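Local coordinates for monosaccharide-transporting ATPase (Actinobacillus succinogenes, PDB 5DTE), which probably serves as the periplasmic sugar-binding component of an ABC transporter and binds D-allose, at residues S43-A48 and L59-A64; E151-K156 and N216-F221; A192-N197 and L204-N209; M227-V232 and I256-Q261. One frame throughout, in Å; residues are numbered along the deposited sequence.

Contact 1: residues S43-A48 and L59-A64; sequences SMRQGA and LIVQVA
Helix and strand face each other here at two levels, R45 standing 8.2 Å from V61 and A48 standing 8.4 Å from L59, CA to CA. At the first level the contact is made by the end of a long polar chain. R45 leaves its helix with CG anti to the backbone N (chi1 178°) and bends at chi2 (-134°), which carries the guanidinium out to the strand although its CB does not point there. The flat group meets the branched end of V61 with one of its faces: CB of the valine sits 3.4 Å above the guanidinium plane, displaced to the rim rather than centred. CZ of R45 lies 3.8 Å from V61 CG1 and equally far from V61 CB, while NH1 is 3.9 Å from V61 CG2, so both methyls share the contact. The hydrophobic valine leaves the charge to E49, one turn on along the helix, whose OE2 forms a salt bridge with R45 NE. The two segments belong to a beta-alpha-beta crossover of strand 28-33, helix 39-54 and strand 58-63, the last being an outer strand of a six-stranded parallel sheet. Within that unit the second level involves no charged group. L59 and A48 both direct their CB toward the opposite segment, and L59 CD2 reaches to 4.3 Å from A48 CB and 4.0 Å from A48 O. A48 also rests on L31 of the neighbouring strand and on V276 of helix 272-287. Across the strand, I60 and Q62 point away from helix 39-54, and Q62 packs on L76 and M80 of helix 70-82.

Contact 2: residues E151-K156 and N216-F221; sequences EAIGKK and NINGIF
I153 and N218 bring together the end of helix 138-152 and the chain leading into strand 219-222, through van der Waals packing joined to a single polar link. I153 has its CG1 between the backbone N and the carbonyl carbon (chi1 64°), the crowded position, and its branches diverge over the asparagine: CD1 lies 3.5 Å from N218 ND2, while CG2 comes to 3.5 Å from N218 O. The two side chains run at about a right angle. CG2 also approaches the backbone of G219, 4.4 Å from its CA, and I153 further touches L245 on the adjoining strand.

The polar link is a weak hydrogen bond from N218 ND2 to the carbonyl O of K156, 3.3 Å long but nearly straight at 167°. At the other end of the same amide, OD1 takes a weak hydrogen bond from N158 N, so N218 touches the incoming chain at two points.

Backbone bonding explains the turn that offers these groups. The helix ends in a Schellman motif with G154 at the positive-phi C-prime position, G154 N reaching E151 O at 3.1 Å and K155 N bonded to A150 O outside it. A long K155-E151 salt bridge spans the same turn.

Chemically, the amide bridges backbone groups through both its oxygen and its nitrogen, while the isoleucine packs beside it; several modest contacts thus join the helix end to the chain entering the strand.

Contact 3: residues A192-N197 and L204-N209; sequences ASQSAN and LNVTTN
Q194 and V206 meet across the strand-to-helix half of a beta-alpha-beta unit (188-195, 200-213, 219-222), and their torsions decide which atoms touch. Q194 turns its CB toward the helix, places CG anti to the backbone N (chi1 -163°) and then runs out extended, so that the chain passes obliquely over the valine, with CB, CG, CD and NE2 all near CG1. CB of Q194 is 3.7 Å and CD 3.6 Å from V206 CG1. At the far end NE2 of Q194 stands 3.6 Å from V206 CG2 as well, and the amide thus reaches both branches. The valine holds CG1 anti to its own backbone N (chi1 167°); CG2, lying beside that N, is left to approach the strand backbone, 3.9 Å from S195 O. The contact is one of packing, without a hydrogen bond between the segments. S195 points the other way, its OG bonded to G164 O.

Strand 188-195 forms an outer edge of the four-stranded parallel sheet, next to strand 157-163, and helix 200-213 packs over it: V206 also reaches L162 on that neighbouring strand. T207 and A196 extend the packing to helix 225-237, through A231 and M227 respectively.

Contact 4: residues M227-V232 and I256-Q261; sequences MAIGAV and IEYVKQ
Y258 reaches from one helix to the other and brings its ring up to I229 and V232, which stand a turn apart on helix 225-237. The nearest CA atoms, those of I229 and Y258, are 8.4 Å apart, and the aromatic side chain spans the gap. Its CB points toward the opposite helix, and the touching is done by the CD2-CE2 side of the ring.

I229 meets that side with its terminal methyl. Its CB bond is not aimed at the tyrosine, but CG1 lies beside the backbone N and the chain then turns at chi2 (-82°), bringing CD1 to 3.4 Å from both CD2 and CE2 of Y258. The isoleucine and tyrosine chains stand at about a right angle. V232 behaves differently: its CB does point toward the partner helix, and its side chain and that of Y258 slide past each other in opposite directions. CG1 of V232 is 4.0 Å from Y258 CE2. Both methyls approach obliquely, from opposite sides of the ring plane, and the ring fits between them in a wholly apolar contact with no hydrogen bond across it.

Helix 225-237 lies against strand 245-247, where A228 and V232 touch V246, and it begins near N224, a residue of the allose pocket whose OD1 bonds M227 N. Helix 253-261, for its part, gives way to the segment holding M264, which bonds to the backbone of Y258 and packs on I229, while K260 forms a salt bridge with the terminal carboxylate of Y311.

From the N terminus, contact 1 closes first, a short helix-to-strand loop, the second half of a beta-alpha-beta unit, in the half of the protein built on the six-stranded sheet. The remaining three belong to the half with the four-stranded sheet. Contact 2 opens at 151-156 and closes a long loop at 216-221; contact 3, a local strand-to-helix closure, falls wholly within it. Contact 4 follows in series and joins two later helices; none of the loops cross. Contacts 2, 3 and 4 meet directly: I220 packs on T207 and A231, and L204 on G230. Contact 1 stands apart, its centre about 37 Å from that of contact 2, on opposite sides of the chain's centre.

Contact 1: residues S43-A48 and L59-A64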
loop_
_atom_site.group_PDB
_atom_site.type_symbol
_atom_site.label_atom_id
_atom_site.label_comp_id
_atom_site.label_asym_id
_atom_site.label_seq_id
_atom_site.Cartn_x
_atom_site.Cartn_y
_atom_site.Cartn_z
ATOM N N SER A 43 8.246 8.361 0.701
ATOM C CA SER A 43 8.668 8.018 2.057
ATOM C C SER A 43 9.513 6.761 2.070
ATOM O O SER A 43 10.468 6.630 2.838
ATOM C CB SER A 43 7.437 7.835 2.949
ATOM O OG SER A 43 7.761 7.081 4.088
ATOM N N MET A 44 9.133 5.826 1.215
ATOM C CA MET A 44 9.808 4.547 1.127
ATOM C C MET A 44 11.112 4.712 0.372
ATOM O O MET A 44 12.121 4.081 0.700
ATOM C CB MET A 44 8.903 3.524 0.441
ATOM C CG MET A 44 9.627 2.337 -0.151
ATOM S SD MET A 44 8.498 1.129 -0.853
ATOM C CE MET A 44 7.462 0.762 0.579
ATOM N N ARG A 45 11.087 5.561 -0.651
ATOM C CA ARG A 45 12.290 5.797 -1.419
ATOM C C ARG A 45 13.336 6.450 -0.517
ATOM O O ARG A 45 14.514 6.130 -0.608
ATOM C CB ARG A 45 12.026 6.675 -2.643
ATOM C CG ARG A 45 13.317 6.955 -3.413
ATOM C CD ARG A 45 13.502 8.418 -3.803
ATOM N NE ARG A 45 14.796 8.611 -4.465
ATOM C CZ ARG A 45 14.993 8.630 -5.780
ATOM N NH1 ARG A 45 16.216 8.803 -6.267
ATOM N NH2 ARG A 45 13.974 8.494 -6.608
ATOM N N GLN A 46 12.903 7.360 0.354
ATOM C CA GLN A 46 13.814 8.050 1.258
ATOM C C GLN A 46 14.424 7.100 2.278
ATOM O O GLN A 46 15.623 7.142 2.516
ATOM C CB GLN A 46 13.100 9.177 1.980
ATOM C CG GLN A 46 13.993 9.923 2.943
ATOM C CD GLN A 46 13.266 11.071 3.618
ATOM O OE1 GLN A 46 12.185 10.888 4.188
ATOM N NE2 GLN A 46 13.845 12.268 3.540
ATOM N N GLY A 47 13.594 6.256 2.888
ATOM C CA GLY A 47 14.082 5.206 3.762
ATOM C C GLY A 47 15.002 4.239 3.039
ATOM O O GLY A 47 15.931 3.693 3.630
ATOM N N ALA A 48 14.743 4.028 1.756
ATOM C CA ALA A 48 15.574 3.151 0.930
ATOM C C ALA A 48 16.979 3.696 0.805
ATOM O O ALA A 48 17.944 2.940 0.786
ATOM C CB ALA A 48 14.958 2.963 -0.469
ATOM N N LEU A 59 22.744 2.576 -5.010
ATOM C CA LEU A 59 21.299 2.384 -5.231
ATOM C C LEU A 59 20.712 3.102 -6.463
ATOM O O LEU A 59 20.836 4.321 -6.610
ATOM C CB LEU A 59 20.523 2.826 -3.993
ATOM C CG LEU A 59 19.033 2.579 -4.148
ATOM C CD1 LEU A 59 18.759 1.096 -3.944
ATOM C CD2 LEU A 59 18.247 3.439 -3.180
ATOM N N ILE A 60 20.046 2.337 -7.324
ATOM C CA ILE A 60 19.566 2.847 -8.607
ATOM C C ILE A 60 18.053 2.896 -8.699
ATOM O O ILE A 60 17.418 1.878 -8.967
ATOM C CB ILE A 60 20.075 1.990 -9.778
ATOM C CG1 ILE A 60 21.520 1.547 -9.539
ATOM C CG2 ILE A 60 19.935 2.739 -11.079
ATOM C CD1 ILE A 60 22.176 0.990 -10.777
ATOM N N VAL A 61 17.480 4.082 -8.515
ATOM C CA VAL A 61 16.024 4.252 -8.559
ATOM C C VAL A 61 15.505 4.629 -9.947
ATOM O O VAL A 61 15.956 5.600 -10.552
ATOM C CB VAL A 61 15.553 5.324 -7.558
ATOM C CG1 VAL A 61 14.072 5.551 -7.715
ATOM C CG2 VAL A 61 15.901 4.904 -6.135
ATOM N N GLN A 62 14.561 3.841 -10.449
ATOM C CA GLN A 62 13.875 4.158 -11.696
ATOM C C GLN A 62 12.395 4.008 -11.464
ATOM O O GLN A 62 11.945 3.027 -10.888
ATOM C CB GLN A 62 14.316 3.257 -12.850
ATOM C CG GLN A 62 15.818 3.137 -13.023
ATOM C CD GLN A 62 16.207 2.959 -14.477
ATOM O OE1 GLN A 62 15.367 3.079 -15.372
ATOM N NE2 GLN A 62 17.484 2.684 -14.724
ATOM N N VAL A 63 11.641 4.984 -11.930
ATOM C CA VAL A 63 10.226 5.042 -11.669
ATOM C C VAL A 63 9.490 4.908 -12.992
ATOM O O VAL A 63 9.946 5.412 -14.018
ATOM C CB VAL A 63 9.899 6.346 -10.935
ATOM C CG1 VAL A 63 8.419 6.572 -10.773
ATOM C CG2 VAL A 63 10.575 6.308 -9.591
ATOM N N ALA A 64 8.385 4.172 -12.972
ATOM C CA ALA A 64 7.494 4.068 -14.115
ATOM C C ALA A 64 6.759 5.393 -14.312
ATOM O O ALA A 64 6.581 6.156 -13.352
ATOM C CB ALA A 64 6.506 2.925 -13.910
#

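Contact 2: residues E151-K156 and N216-F221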
loop_
_atom_site.group_PDB
_atom_site.type_symbol
_atom_site.label_atom_id
_atom_site.label_comp_id
_atom_site.label_asym_id
_atom_site.label_seq_id
_atom_site.Cartn_x
_atom_site.Cartn_y
_atom_site.Cartn_z
ATOM N N GLU A 151 -16.063 0.659 15.617
ATOM C CA GLU A 151 -16.101 1.034 17.027
ATOM C C GLU A 151 -16.221 2.545 17.241
ATOM O O GLU A 151 -17.007 2.993 18.075
ATOM C CB GLU A 151 -14.858 0.497 17.730
ATOM C CG GLU A 151 -14.794 -1.021 17.726
ATOM C CD GLU A 151 -15.627 -1.650 18.832
ATOM O OE1 GLU A 151 -16.409 -2.587 18.539
ATOM O OE2 GLU A 151 -15.483 -1.211 19.998
ATOM N N ALA A 152 -15.459 3.321 16.473
ATOM C CA ALA A 152 -15.454 4.788 16.582
ATOM C C ALA A 152 -16.799 5.460 16.276
ATOM O O ALA A 152 -17.153 6.449 16.922
ATOM C CB ALA A 152 -14.382 5.365 15.673
ATOM N N ILE A 153 -17.547 4.948 15.297
ATOM C CA ILE A 153 -18.833 5.560 14.973
ATOM C C ILE A 153 -19.968 4.899 15.733
ATOM O O ILE A 153 -21.142 5.106 15.431
ATOM C CB ILE A 153 -19.139 5.523 13.470
ATOM C CG1 ILE A 153 -19.287 4.088 12.965
ATOM C CG2 ILE A 153 -18.071 6.258 12.720
ATOM C CD1 ILE A 153 -20.221 3.963 11.744
ATOM N N GLY A 154 -19.609 4.108 16.732
ATOM C CA GLY A 154 -20.572 3.653 17.714
ATOM C C GLY A 154 -21.177 2.298 17.446
ATOM O O GLY A 154 -22.331 2.071 17.809
ATOM N N LYS A 155 -20.407 1.400 16.826
ATOM C CA LYS A 155 -20.894 0.075 16.421
ATOM C C LYS A 155 -22.152 0.137 15.509
ATOM O O LYS A 155 -22.832 -0.876 15.306
ATOM C CB LYS A 155 -21.179 -0.773 17.673
ATOM C CG LYS A 155 -19.954 -0.969 18.590
ATOM C CD LYS A 155 -20.336 -1.477 19.986
ATOM C CE LYS A 155 -19.206 -2.302 20.629
ATOM N NZ LYS A 155 -18.743 -1.771 21.957
ATOM N N LYS A 156 -22.432 1.320 14.945
ATOM C CA LYS A 156 -23.710 1.602 14.283
ATOM C C LYS A 156 -23.594 2.750 13.282
ATOM O O LYS A 156 -22.865 3.720 13.520
ATOM C CB LYS A 156 -24.776 1.935 15.329
ATOM C CG LYS A 156 -26.186 2.134 14.785
ATOM C CD LYS A 156 -27.239 2.258 15.892
ATOM C CE LYS A 156 -28.594 2.679 15.323
ATOM N NZ LYS A 156 -29.169 1.695 14.328
ATOM N N ASN A 216 -27.124 9.826 5.335
ATOM C CA ASN A 216 -27.030 9.051 6.555
ATOM C C ASN A 216 -25.720 8.296 6.613
ATOM O O ASN A 216 -25.605 7.258 7.269
ATOM C CB ASN A 216 -28.214 8.097 6.673
ATOM C CG ASN A 216 -29.521 8.829 6.914
ATOM O OD1 ASN A 216 -29.528 9.959 7.408
ATOM N ND2 ASN A 216 -30.634 8.182 6.585
ATOM N N ILE A 217 -24.727 8.838 5.924
ATOM C CA ILE A 217 -23.381 8.314 6.018
ATOM C C ILE A 217 -22.617 9.028 7.129
ATOM O O ILE A 217 -22.603 10.260 7.178
ATOM C CB ILE A 217 -22.650 8.460 4.695
ATOM C CG1 ILE A 217 -23.239 7.484 3.689
ATOM C CG2 ILE A 217 -21.180 8.185 4.874
ATOM C CD1 ILE A 217 -22.468 7.439 2.401
ATOM N N ASN A 218 -22.002 8.244 8.018
ATOM C CA ASN A 218 -21.326 8.777 9.205
ATOM C C ASN A 218 -19.899 8.250 9.360
ATOM O O ASN A 218 -19.220 8.569 10.340
ATOM C CB ASN A 218 -22.135 8.469 10.487
ATOM C CG ASN A 218 -22.150 6.966 10.865
ATOM O OD1 ASN A 218 -21.941 6.082 10.033
ATOM N ND2 ASN A 218 -22.417 6.691 12.137
ATOM N N GLY A 219 -19.456 7.451 8.387
ATOM C CA GLY A 219 -18.135 6.835 8.405
ATOM C C GLY A 219 -17.590 6.475 7.025
ATOM O O GLY A 219 -18.304 5.898 6.194
ATOM N N ILE A 220 -16.323 6.810 6.772
ATOM C CA ILE A 220 -15.704 6.526 5.474
ATOM C C ILE A 220 -14.407 5.726 5.550
ATOM O O ILE A 220 -13.386 6.187 6.071
ATOM C CB ILE A 220 -15.396 7.807 4.690
ATOM C CG1 ILE A 220 -16.680 8.587 4.400
ATOM C CG2 ILE A 220 -14.702 7.445 3.397
ATOM C CD1 ILE A 220 -16.433 9.899 3.766
ATOM N N PHE A 221 -14.457 4.521 5.006
ATOM C CA PHE A 221 -13.298 3.678 4.928
ATOM C C PHE A 221 -12.633 3.939 3.603
ATOM O O PHE A 221 -13.254 3.738 2.558
ATOM C CB PHE A 221 -13.696 2.220 5.059
ATOM C CG PHE A 221 -12.558 1.263 4.893
ATOM C CD1 PHE A 221 -11.818 0.858 5.983
ATOM C CD2 PHE A 221 -12.231 0.759 3.650
ATOM C CE1 PHE A 221 -10.772 -0.031 5.833
ATOM C CE2 PHE A 221 -11.183 -0.123 3.497
ATOM C CZ PHE A 221 -10.457 -0.520 4.586
#

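Contact 3: residues A192-N197 and L204-N209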
loop_
_atom_site.group_PDB
_atom_site.type_symbol
_atom_site.label_atom_id
_atom_site.label_comp_id
_atom_site.label_asym_id
_atom_site.label_seq_id
_atom_site.Cartn_x
_atom_site.Cartn_y
_atom_site.Cartn_z
ATOM N N ALA A 192 -22.224 2.462 0.321
ATOM C CA ALA A 192 -21.597 2.959 -0.893
ATOM C C ALA A 192 -20.178 2.405 -1.051
ATOM O O ALA A 192 -19.397 2.365 -0.104
ATOM C CB ALA A 192 -21.596 4.474 -0.891
ATOM N N SER A 193 -19.866 1.938 -2.246
ATOM C CA SER A 193 -18.498 1.580 -2.571
ATOM C C SER A 193 -18.128 2.048 -3.967
ATOM O O SER A 193 -18.748 1.662 -4.958
ATOM C CB SER A 193 -18.283 0.086 -2.465
ATOM O OG SER A 193 -16.918 -0.191 -2.673
ATOM N N GLN A 194 -17.101 2.876 -4.037
ATOM C CA GLN A 194 -16.699 3.507 -5.280
ATOM C C GLN A 194 -15.182 3.606 -5.305
ATOM O O GLN A 194 -14.557 3.933 -4.297
ATOM C CB GLN A 194 -17.350 4.887 -5.409
ATOM C CG GLN A 194 -17.359 5.478 -6.809
ATOM C CD GLN A 194 -18.454 6.528 -6.988
ATOM O OE1 GLN A 194 -19.526 6.441 -6.371
ATOM N NE2 GLN A 194 -18.189 7.527 -7.830
ATOM N N SER A 195 -14.585 3.286 -6.442
ATOM C CA SER A 195 -13.146 3.450 -6.600
ATOM C C SER A 195 -12.737 4.912 -6.784
ATOM O O SER A 195 -13.316 5.642 -7.602
ATOM C CB SER A 195 -12.647 2.636 -7.785
ATOM O OG SER A 195 -11.302 2.942 -8.060
ATOM N N ALA A 196 -11.735 5.338 -6.022
ATOM C CA ALA A 196 -11.152 6.643 -6.248
ATOM C C ALA A 196 -9.714 6.527 -6.747
ATOM O O ALA A 196 -9.012 7.531 -6.847
ATOM C CB ALA A 196 -11.217 7.471 -4.998
ATOM N N ASN A 197 -9.295 5.299 -7.057
ATOM C CA ASN A 197 -8.018 5.019 -7.747
ATOM C C ASN A 197 -6.736 5.471 -7.052
ATOM O O ASN A 197 -5.714 5.645 -7.727
ATOM C CB ASN A 197 -8.028 5.635 -9.153
ATOM C CG ASN A 197 -8.997 4.939 -10.090
ATOM O OD1 ASN A 197 -8.714 3.844 -10.577
ATOM N ND2 ASN A 197 -10.148 5.568 -10.343
ATOM N N LEU A 204 -11.997 13.273 -3.505
ATOM C CA LEU A 204 -12.781 14.462 -3.163
ATOM C C LEU A 204 -14.048 14.533 -4.032
ATOM O O LEU A 204 -15.151 14.747 -3.520
ATOM C CB LEU A 204 -11.939 15.732 -3.316
ATOM C CG LEU A 204 -12.564 17.120 -3.118
ATOM C CD1 LEU A 204 -12.930 17.372 -1.670
ATOM C CD2 LEU A 204 -11.587 18.182 -3.601
ATOM N N ASN A 205 -13.890 14.338 -5.342
ATOM C CA ASN A 205 -15.036 14.291 -6.230
ATOM C C ASN A 205 -15.972 13.150 -5.864
ATOM O O ASN A 205 -17.162 13.371 -5.597
ATOM C CB ASN A 205 -14.607 14.143 -7.678
ATOM C CG ASN A 205 -15.780 14.233 -8.633
ATOM O OD1 ASN A 205 -16.532 13.272 -8.808
ATOM N ND2 ASN A 205 -15.958 15.398 -9.241
ATOM N N VAL A 206 -15.443 11.929 -5.846
ATOM C CA VAL A 206 -16.279 10.778 -5.508
ATOM C C VAL A 206 -16.991 10.921 -4.145
ATOM O O VAL A 206 -18.199 10.697 -4.057
ATOM C CB VAL A 206 -15.470 9.483 -5.513
ATOM C CG1 VAL A 206 -16.273 8.356 -4.865
ATOM C CG2 VAL A 206 -15.063 9.114 -6.930
ATOM N N THR A 207 -16.264 11.324 -3.101
ATOM C CA THR A 207 -16.851 11.431 -1.761
ATOM C C THR A 207 -17.984 12.439 -1.717
ATOM O O THR A 207 -18.971 12.238 -1.021
ATOM C CB THR A 207 -15.805 11.836 -0.686
ATOM O OG1 THR A 207 -14.711 10.924 -0.710
ATOM C CG2 THR A 207 -16.399 11.819 0.707
ATOM N N THR A 208 -17.833 13.536 -2.443
ATOM C CA THR A 208 -18.873 14.543 -2.464
ATOM C C THR A 208 -20.139 13.949 -3.049
ATOM O O THR A 208 -21.218 14.072 -2.462
ATOM C CB THR A 208 -18.440 15.777 -3.256
ATOM O OG1 THR A 208 -17.752 16.656 -2.365
ATOM C CG2 THR A 208 -19.644 16.500 -3.830
ATOM N N ASN A 209 -19.995 13.276 -4.187
ATOM C CA ASN A 209 -21.134 12.677 -4.864
ATOM C C ASN A 209 -21.746 11.524 -4.042
ATOM O O ASN A 209 -22.936 11.225 -4.157
ATOM C CB ASN A 209 -20.704 12.206 -6.250
ATOM C CG ASN A 209 -20.147 13.341 -7.105
ATOM O OD1 ASN A 209 -20.648 14.473 -7.072
ATOM N ND2 ASN A 209 -19.095 13.044 -7.863
#

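Contact 4: residues M227-V232 and I256-Q261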
loop_
_atom_site.group_PDB
_atom_site.type_symbol
_atom_site.label_atom_id
_atom_site.label_comp_id
_atom_site.label_asym_id
_atom_site.label_seq_id
_atom_site.Cartn_x
_atom_site.Cartn_y
_atom_site.Cartn_z
ATOM N N MET A 227 -6.652 8.849 -0.529
ATOM C CA MET A 227 -8.107 8.957 -0.689
ATOM C C MET A 227 -8.809 9.378 0.631
ATOM O O MET A 227 -9.871 10.018 0.606
ATOM C CB MET A 227 -8.689 7.641 -1.219
ATOM C CG MET A 227 -8.082 7.203 -2.537
ATOM S SD MET A 227 -8.796 5.721 -3.273
ATOM C CE MET A 227 -8.199 4.445 -2.181
ATOM N N ALA A 228 -8.207 9.034 1.771
ATOM C CA ALA A 228 -8.715 9.457 3.078
ATOM C C ALA A 228 -8.669 10.974 3.228
ATOM O O ALA A 228 -9.590 11.592 3.762
ATOM C CB ALA A 228 -7.916 8.798 4.196
ATOM N N ILE A 229 -7.579 11.560 2.755
ATOM C CA ILE A 229 -7.371 13.002 2.794
ATOM C C ILE A 229 -8.352 13.712 1.891
ATOM O O ILE A 229 -8.893 14.762 2.238
ATOM C CB ILE A 229 -5.936 13.359 2.371
ATOM C CG1 ILE A 229 -4.938 12.799 3.398
ATOM C CG2 ILE A 229 -5.785 14.872 2.144
ATOM C CD1 ILE A 229 -4.770 13.661 4.615
ATOM N N GLY A 230 -8.573 13.128 0.718
ATOM C CA GLY A 230 -9.522 13.676 -0.229
ATOM C C GLY A 230 -10.929 13.576 0.318
ATOM O O GLY A 230 -11.782 14.404 0.012
ATOM N N ALA A 231 -11.160 12.560 1.143
ATOM C CA ALA A 231 -12.471 12.287 1.708
ATOM C C ALA A 231 -12.789 13.224 2.872
ATOM O O ALA A 231 -13.931 13.673 3.034
ATOM C CB ALA A 231 -12.543 10.854 2.150
ATOM N N VAL A 232 -11.776 13.522 3.678
ATOM C CA VAL A 232 -11.940 14.483 4.766
ATOM C C VAL A 232 -12.310 15.871 4.234
ATOM O O VAL A 232 -13.216 16.516 4.753
ATOM C CB VAL A 232 -10.666 14.591 5.626
ATOM C CG1 VAL A 232 -10.799 15.718 6.638
ATOM C CG2 VAL A 232 -10.387 13.282 6.325
ATOM N N ILE A 256 -1.153 11.209 9.368
ATOM C CA ILE A 256 -0.799 11.172 10.781
ATOM C C ILE A 256 -1.160 12.482 11.487
ATOM O O ILE A 256 -1.705 12.468 12.588
ATOM C CB ILE A 256 0.698 10.890 10.949
ATOM C CG1 ILE A 256 1.041 9.485 10.440
ATOM C CG2 ILE A 256 1.139 11.111 12.394
ATOM C CD1 ILE A 256 0.264 8.399 11.074
ATOM N N GLU A 257 -0.858 13.611 10.846
ATOM C CA GLU A 257 -1.166 14.917 11.410
ATOM C C GLU A 257 -2.683 15.074 11.599
ATOM O O GLU A 257 -3.151 15.457 12.678
ATOM C CB GLU A 257 -0.606 16.020 10.508
ATOM C CG GLU A 257 -0.847 17.427 11.003
ATOM C CD GLU A 257 -0.368 18.465 10.002
ATOM O OE1 GLU A 257 0.268 18.062 8.999
ATOM O OE2 GLU A 257 -0.630 19.674 10.208
ATOM N N TYR A 258 -3.441 14.753 10.548
ATOM C CA TYR A 258 -4.901 14.757 10.604
ATOM C C TYR A 258 -5.419 13.896 11.758
ATOM O O TYR A 258 -6.357 14.268 12.452
ATOM C CB TYR A 258 -5.495 14.260 9.289
ATOM C CG TYR A 258 -5.739 15.320 8.228
ATOM C CD1 TYR A 258 -5.192 16.595 8.337
ATOM C CD2 TYR A 258 -6.553 15.043 7.122
ATOM C CE1 TYR A 258 -5.431 17.556 7.361
ATOM C CE2 TYR A 258 -6.788 15.986 6.148
ATOM C CZ TYR A 258 -6.227 17.241 6.271
ATOM O OH TYR A 258 -6.471 18.183 5.303
ATOM N N VAL A 259 -4.804 12.741 11.957
ATOM C CA VAL A 259 -5.168 11.882 13.073
ATOM C C VAL A 259 -4.945 12.594 14.397
ATOM O O VAL A 259 -5.781 12.506 15.295
ATOM C CB VAL A 259 -4.374 10.573 13.053
ATOM C CG1 VAL A 259 -4.531 9.845 14.358
ATOM C CG2 VAL A 259 -4.821 9.713 11.874
ATOM N N LYS A 260 -3.829 13.314 14.503
ATOM C CA LYS A 260 -3.551 14.111 15.696
ATOM C C LYS A 260 -4.634 15.153 15.932
ATOM O O LYS A 260 -5.146 15.280 17.041
ATOM C CB LYS A 260 -2.199 14.809 15.590
ATOM C CG LYS A 260 -1.073 14.119 16.315
ATOM C CD LYS A 260 0.245 14.654 15.839
ATOM C CE LYS A 260 1.274 13.568 15.808
ATOM N NZ LYS A 260 2.542 14.068 15.195
ATOM N N GLN A 261 -4.981 15.894 14.883
ATOM C CA GLN A 261 -5.945 16.983 15.001
ATOM C C GLN A 261 -7.384 16.484 15.200
ATOM O O GLN A 261 -8.266 17.247 15.614
ATOM C CB GLN A 261 -5.886 17.884 13.769
ATOM C CG GLN A 261 -4.487 18.295 13.326
ATOM C CD GLN A 261 -4.506 19.021 11.980
ATOM O OE1 GLN A 261 -3.566 18.915 11.185
ATOM N NE2 GLN A 261 -5.584 19.767 11.723
#